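Side-chain contacts in enterobactin synthetase component F-related protein (Vibrio cholerae serotype O1, PDB 4OXI), which is an adenylation domain, AlmE, that binds glycyl-adenosine-5'-phosphate and probably activates glycine with ATP in a lipopolysaccharide modification pathway related to nonribosomal peptide synthesis: residues D452-T455 with V460-H463; R99-S104 with E138-T143. All blocks are in the same frame, centred on the assembly; numbering follows the deposited sequence.

Contact 1 (D452-T455 with V460-H463); sequences DIVT and VLIH. With GAP (glycyl-adenosine-5'-phosphate), chain B.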
loop_
_atom_site.group_PDB
_atom_site.type_symbol
_atom_site.label_atom_id
_atom_site.label_comp_id
_atom_site.label_asym_id
_atom_site.label_seq_id
_atom_site.Cartn_x
_atom_site.Cartn_y
_atom_site.Cartn_z
ATOM N N ASP A 452 12.775 -2.549 -12.046
ATOM C CA ASP A 452 13.045 -3.922 -11.626
ATOM C C ASP A 452 13.729 -4.702 -12.748
ATOM O O ASP A 452 13.305 -4.657 -13.912
ATOM C CB ASP A 452 11.747 -4.628 -11.218
ATOM C CG ASP A 452 11.097 -4.008 -9.988
ATOM O OD1 ASP A 452 11.778 -3.934 -8.944
ATOM O OD2 ASP A 452 9.917 -3.583 -10.066
ATOM N N ILE A 453 14.789 -5.417 -12.390
ATOM C CA ILE A 453 15.537 -6.235 -13.341
ATOM C C ILE A 453 15.012 -7.668 -13.259
ATOM O O ILE A 453 14.994 -8.254 -12.171
ATOM C CB ILE A 453 17.052 -6.212 -13.012
ATOM C CG1 ILE A 453 17.576 -4.773 -13.077
ATOM C CG2 ILE A 453 17.836 -7.143 -13.945
ATOM C CD1 ILE A 453 17.233 -4.063 -14.387
ATOM N N VAL A 454 14.568 -8.224 -14.389
ATOM C CA VAL A 454 14.001 -9.570 -14.389
ATOM C C VAL A 454 14.614 -10.468 -15.454
ATOM O O VAL A 454 15.284 -9.997 -16.377
ATOM C CB VAL A 454 12.487 -9.541 -14.630
ATOM C CG1 VAL A 454 11.798 -8.663 -13.593
ATOM C CG2 VAL A 454 12.195 -9.038 -16.033
ATOM N N THR A 455 14.374 -11.769 -15.319
ATOM C CA THR A 455 14.674 -12.706 -16.397
ATOM C C THR A 455 13.448 -13.574 -16.715
ATOM O O THR A 455 12.670 -13.908 -15.822
ATOM C CB THR A 455 15.900 -13.595 -16.071
ATOM O OG1 THR A 455 16.191 -14.434 -17.194
ATOM C CG2 THR A 455 15.621 -14.465 -14.882
ATOM N N VAL A 460 8.044 -17.883 -17.102
ATOM C CA VAL A 460 7.687 -16.937 -16.047
ATOM C C VAL A 460 8.818 -15.948 -15.761
ATOM O O VAL A 460 9.953 -16.139 -16.195
ATOM C CB VAL A 460 7.289 -17.666 -14.744
ATOM C CG1 VAL A 460 6.076 -18.554 -14.987
ATOM C CG2 VAL A 460 8.438 -18.503 -14.242
ATOM N N LEU A 461 8.504 -14.885 -15.033
ATOM C CA LEU A 461 9.505 -13.884 -14.704
ATOM C C LEU A 461 10.141 -14.197 -13.362
ATOM O O LEU A 461 9.464 -14.618 -12.427
ATOM C CB LEU A 461 8.865 -12.496 -14.677
ATOM C CG LEU A 461 8.444 -11.951 -16.037
ATOM C CD1 LEU A 461 7.665 -10.654 -15.881
ATOM C CD2 LEU A 461 9.682 -11.724 -16.886
ATOM N N ILE A 462 11.451 -14.009 -13.273
ATOM C CA ILE A 462 12.159 -14.116 -12.002
ATOM C C ILE A 462 12.713 -12.733 -11.668
ATOM O O ILE A 462 13.344 -12.109 -12.515
ATOM C CB ILE A 462 13.348 -15.080 -12.107
ATOM C CG1 ILE A 462 12.907 -16.424 -12.696
ATOM C CG2 ILE A 462 14.032 -15.238 -10.754
ATOM C CD1 ILE A 462 11.915 -17.135 -11.861
ATOM N N HIS A 463 12.488 -12.257 -10.444
ATOM C CA HIS A 463 12.939 -10.918 -10.071
ATOM C C HIS A 463 14.370 -11.010 -9.604
ATOM O O HIS A 463 14.657 -11.764 -8.687
ATOM C CB HIS A 463 12.067 -10.333 -8.951
ATOM C CG HIS A 463 12.439 -8.935 -8.556
ATOM N ND1 HIS A 463 13.455 -8.657 -7.665
ATOM C CD2 HIS A 463 11.928 -7.735 -8.927
ATOM C CE1 HIS A 463 13.554 -7.347 -7.507
ATOM N NE2 HIS A 463 12.643 -6.764 -8.263
HETATM N N GAP B . 2.115 -2.660 -4.461
HETATM C CA GAP B . 2.915 -3.655 -3.688
HETATM C C GAP B . 4.233 -2.992 -3.336
HETATM O O GAP B . 5.091 -3.545 -2.673
HETATM P PA GAP B . 5.701 -0.681 -3.580
HETATM O O1A GAP B . 5.520 0.402 -4.614
HETATM O O2A GAP B . 5.804 -0.334 -2.104
HETATM O O3A GAP B . 4.449 -1.648 -3.838
HETATM C "C5'" GAP B . 7.180 -1.830 -5.415
HETATM O "O5'" GAP B . 6.995 -1.523 -4.033
HETATM C "C4'" GAP B . 8.494 -2.566 -5.580
HETATM O "O4'" GAP B . 8.549 -3.654 -4.654
HETATM C "C3'" GAP B . 8.636 -3.239 -6.927
HETATM O "O3'" GAP B . 9.110 -2.323 -7.914
HETATM C "C2'" GAP B . 9.620 -4.355 -6.620
HETATM O "O2'" GAP B . 10.937 -3.836 -6.510
HETATM C "C1'" GAP B . 9.287 -4.744 -5.204
HETATM N N9 GAP B . 8.420 -5.944 -5.217
HETATM C C8 GAP B . 7.077 -5.942 -5.123
HETATM N N7 GAP B . 6.583 -7.205 -5.148
HETATM C C5 GAP B . 7.636 -8.041 -5.274
HETATM C C6 GAP B . 7.817 -9.504 -5.380
HETATM N N6 GAP B . 6.749 -10.344 -5.328
HETATM N N1 GAP B . 9.084 -9.965 -5.507
HETATM C C2 GAP B . 10.154 -9.138 -5.547
HETATM N N3 GAP B . 10.053 -7.798 -5.456
HETATM C C4 GAP B . 8.844 -7.204 -5.316
#

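Contact 2 (R99-S104 with E138-T143); sequences RVAILS and ETLIAT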
loop_
_atom_site.group_PDB
_atom_site.type_symbol
_atom_site.label_atom_id
_atom_site.label_comp_id
_atom_site.label_asym_id
_atom_site.label_seq_id
_atom_site.Cartn_x
_atom_site.Cartn_y
_atom_site.Cartn_z
ATOM N N ARG A 99 -12.085 15.238 -2.270
ATOM C CA ARG A 99 -10.939 14.562 -1.670
ATOM C C ARG A 99 -10.982 14.610 -0.142
ATOM O O ARG A 99 -11.135 15.683 0.452
ATOM C CB ARG A 99 -9.628 15.172 -2.185
ATOM C CG ARG A 99 -9.488 15.122 -3.715
ATOM C CD ARG A 99 -8.115 15.593 -4.173
ATOM N NE ARG A 99 -7.929 15.376 -5.604
ATOM C CZ ARG A 99 -6.851 15.758 -6.281
ATOM N NH1 ARG A 99 -5.852 16.362 -5.658
ATOM N NH2 ARG A 99 -6.773 15.541 -7.580
ATOM N N VAL A 100 -10.854 13.450 0.495
ATOM C CA VAL A 100 -10.840 13.401 1.951
ATOM C C VAL A 100 -9.564 12.747 2.432
ATOM O O VAL A 100 -9.213 11.649 1.997
ATOM C CB VAL A 100 -12.029 12.598 2.506
ATOM C CG1 VAL A 100 -11.993 12.592 4.039
ATOM C CG2 VAL A 100 -13.316 13.203 2.043
ATOM N N ALA A 101 -8.867 13.413 3.337
ATOM C CA ALA A 101 -7.689 12.812 3.948
ATOM C C ALA A 101 -8.110 12.035 5.187
ATOM O O ALA A 101 -9.028 12.430 5.903
ATOM C CB ALA A 101 -6.674 13.858 4.300
ATOM N N ILE A 102 -7.452 10.916 5.432
ATOM C CA ILE A 102 -7.864 10.057 6.531
ATOM C C ILE A 102 -6.761 9.931 7.566
ATOM O O ILE A 102 -5.735 9.312 7.300
ATOM C CB ILE A 102 -8.275 8.666 6.019
ATOM C CG1 ILE A 102 -9.365 8.813 4.942
ATOM C CG2 ILE A 102 -8.759 7.796 7.181
ATOM C CD1 ILE A 102 -10.039 7.525 4.582
ATOM N N LEU A 103 -6.974 10.538 8.732
ATOM C CA LEU A 103 -5.972 10.582 9.798
ATOM C C LEU A 103 -6.146 9.367 10.715
ATOM O O LEU A 103 -5.187 8.837 11.287
ATOM C CB LEU A 103 -6.126 11.880 10.611
ATOM C CG LEU A 103 -5.075 12.221 11.680
ATOM C CD1 LEU A 103 -3.738 12.568 11.043
ATOM C CD2 LEU A 103 -5.565 13.375 12.558
ATOM N N SER A 104 -7.389 8.939 10.855
ATOM C CA SER A 104 -7.718 7.745 11.619
ATOM C C SER A 104 -6.970 6.541 11.059
ATOM O O SER A 104 -6.833 6.410 9.836
ATOM C CB SER A 104 -9.222 7.504 11.526
ATOM O OG SER A 104 -9.532 6.198 11.979
ATOM N N GLU A 138 2.026 19.483 4.270
ATOM C CA GLU A 138 2.565 19.366 2.915
ATOM C C GLU A 138 1.658 18.479 2.058
ATOM O O GLU A 138 1.389 18.787 0.893
ATOM C CB GLU A 138 4.009 18.834 2.948
ATOM C CG GLU A 138 4.796 18.970 1.617
ATOM C CD GLU A 138 4.472 17.877 0.565
ATOM O OE1 GLU A 138 4.700 18.126 -0.654
ATOM O OE2 GLU A 138 4.013 16.761 0.950
ATOM N N THR A 139 1.155 17.400 2.647
ATOM C CA THR A 139 0.263 16.490 1.925
ATOM C C THR A 139 -1.075 17.135 1.548
ATOM O O THR A 139 -1.516 17.020 0.403
ATOM C CB THR A 139 -0.010 15.223 2.738
ATOM O OG1 THR A 139 1.221 14.519 2.929
ATOM C CG2 THR A 139 -1.010 14.320 2.011
ATOM N N LEU A 140 -1.712 17.811 2.504
ATOM C CA LEU A 140 -2.980 18.503 2.249
ATOM C C LEU A 140 -2.823 19.554 1.158
ATOM O O LEU A 140 -3.711 19.748 0.313
ATOM C CB LEU A 140 -3.480 19.180 3.527
ATOM C CG LEU A 140 -3.775 18.247 4.703
ATOM C CD1 LEU A 140 -4.237 19.053 5.896
ATOM C CD2 LEU A 140 -4.839 17.219 4.315
ATOM N N ILE A 141 -1.687 20.235 1.176
ATOM C CA ILE A 141 -1.425 21.255 0.176
ATOM C C ILE A 141 -1.207 20.610 -1.190
ATOM O O ILE A 141 -1.849 20.990 -2.167
ATOM C CB ILE A 141 -0.224 22.124 0.559
ATOM C CG1 ILE A 141 -0.641 23.152 1.610
ATOM C CG2 ILE A 141 0.307 22.848 -0.659
ATOM C CD1 ILE A 141 0.545 23.752 2.371
ATOM N N ALA A 142 -0.321 19.623 -1.254
ATOM C CA ALA A 142 -0.025 18.970 -2.528
ATOM C C ALA A 142 -1.267 18.329 -3.163
ATOM O O ALA A 142 -1.409 18.326 -4.388
ATOM C CB ALA A 142 1.081 17.939 -2.356
ATOM N N THR A 143 -2.166 17.798 -2.335
ATOM C CA THR A 143 -3.358 17.142 -2.857
ATOM C C THR A 143 -4.597 18.050 -2.846
ATOM O O THR A 143 -5.706 17.580 -3.111
ATOM C CB THR A 143 -3.680 15.857 -2.079
ATOM O OG1 THR A 143 -3.939 16.187 -0.713
ATOM C CG2 THR A 143 -2.519 14.884 -2.131
#

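Contact 1 (D452-T455 with V460-H463)
T455 forms the antiparallel hydrogen-bonded pair with I462: T455 N donates to I462 O at 3.0 Å, and I462 N returns a bond of 2.8 Å to T455 O. On that same face of the sheet their side chains lie alongside each other, with CG2 of T455 3.6 Å from CB of I462. The opposite face carries V454 and H463, a non-hydrogen-bonded pair, and V454 CG2 packs against L461 CD2 at 3.8 Å. T455 and H463 bury the most surface here.

H463 reaches under the I453 carbonyl to D452. Its CG stands anti to the backbone N (chi1 -178°), which carries the imidazole along the sheet until NE2 donates to D452 OD1 over 3.0 Å. The bond lies in the ring plane but meets the carboxylate from above, 53° out of its plane. The ring lies between I453 O on one face and the adenine of the ligand on the other, with adenine N3 over the ring centre. Both D452 oxygens also bind the ribose, O2' to OD1 and O3' to OD2, each at 2.6 Å. OD1 is thus gripped by H463, the ribose O2' and a salt bridge from R466, while Y360 adds a hydrogen bond to OD2. A carboxylate gripping both ribose hydroxyls is characteristic of the nucleotide site of adenylate-forming enzymes.

Contact 2 (R99-S104 with E138-T143)
The backbones of strand 99-102 and the C-terminal end of helix 133-142 stay well apart, the CA atoms of A101 and L140 lying 7.6 Å from each other and those of R99 and T143 8.1 Å, so side chains must span the gap.

Two unlike contacts do so, one polar and one apolar. At the start of the strand R99 sends a chain extended from CG to NE past the end of the helix, and its NH1 donates to the carbonyl oxygen of T143 over 2.8 Å. That oxygen lies near the guanidinium plane, at the edge of the group, whereas the donor stands above the carbonyl plane, 51° out of it, and therefore not on a lone pair. The aliphatic part of the arginine shares in the contact, since CD comes within 3.3 Å of the same oxygen. T143 is the first residue to leave helical geometry, and its side chain is tied back to the last turn: OG1 donates to T139 O at 2.8 Å, while T143 N reaches that oxygen at 2.9 Å. Two bonds from opposite faces hold the T139 carbonyl oxygen, and the one from OG1 also holds the T143 side chain in its rotamer (chi1 62°).

Two residues along the strand, A101 turns its methyl toward the helix and meets CD2 of L140 at 3.8 Å. In L140 chi2 (179°) sets CD1 anti to CA, and it is the other branch, CD2, that touches the strand. On the helix side, E138 makes a salt bridge to R231 and T139 a hydrogen bond to Q221. Helix 133-142 is the connection of a beta-alpha-beta crossover from strand 123-126 to strand 147-149, passing over strand 99-102 between them; such alpha/beta layers are found in AMP-binding enzymes.

In the fold
Contact 2 closes before contact 1 opens along the chain, and the two lie on opposite sides of its centre, with centres about 35 Å apart and nearest atoms about 24 Å apart. They share no sheet. Contact 2 joins strand 99-102, an inner strand of a five-stranded parallel sheet, to helix 133-142; the helix leads on to strand 147-149, which pairs with 99-102. Contact 1 belongs to the hairpin of strands 445-457 and 460-466 in an antiparallel sheet. The division is instructive: contact 1 supplies D452 and H463 to the ligand pocket, while contact 2 packs helix on sheet and includes no residue that touches the adenylate.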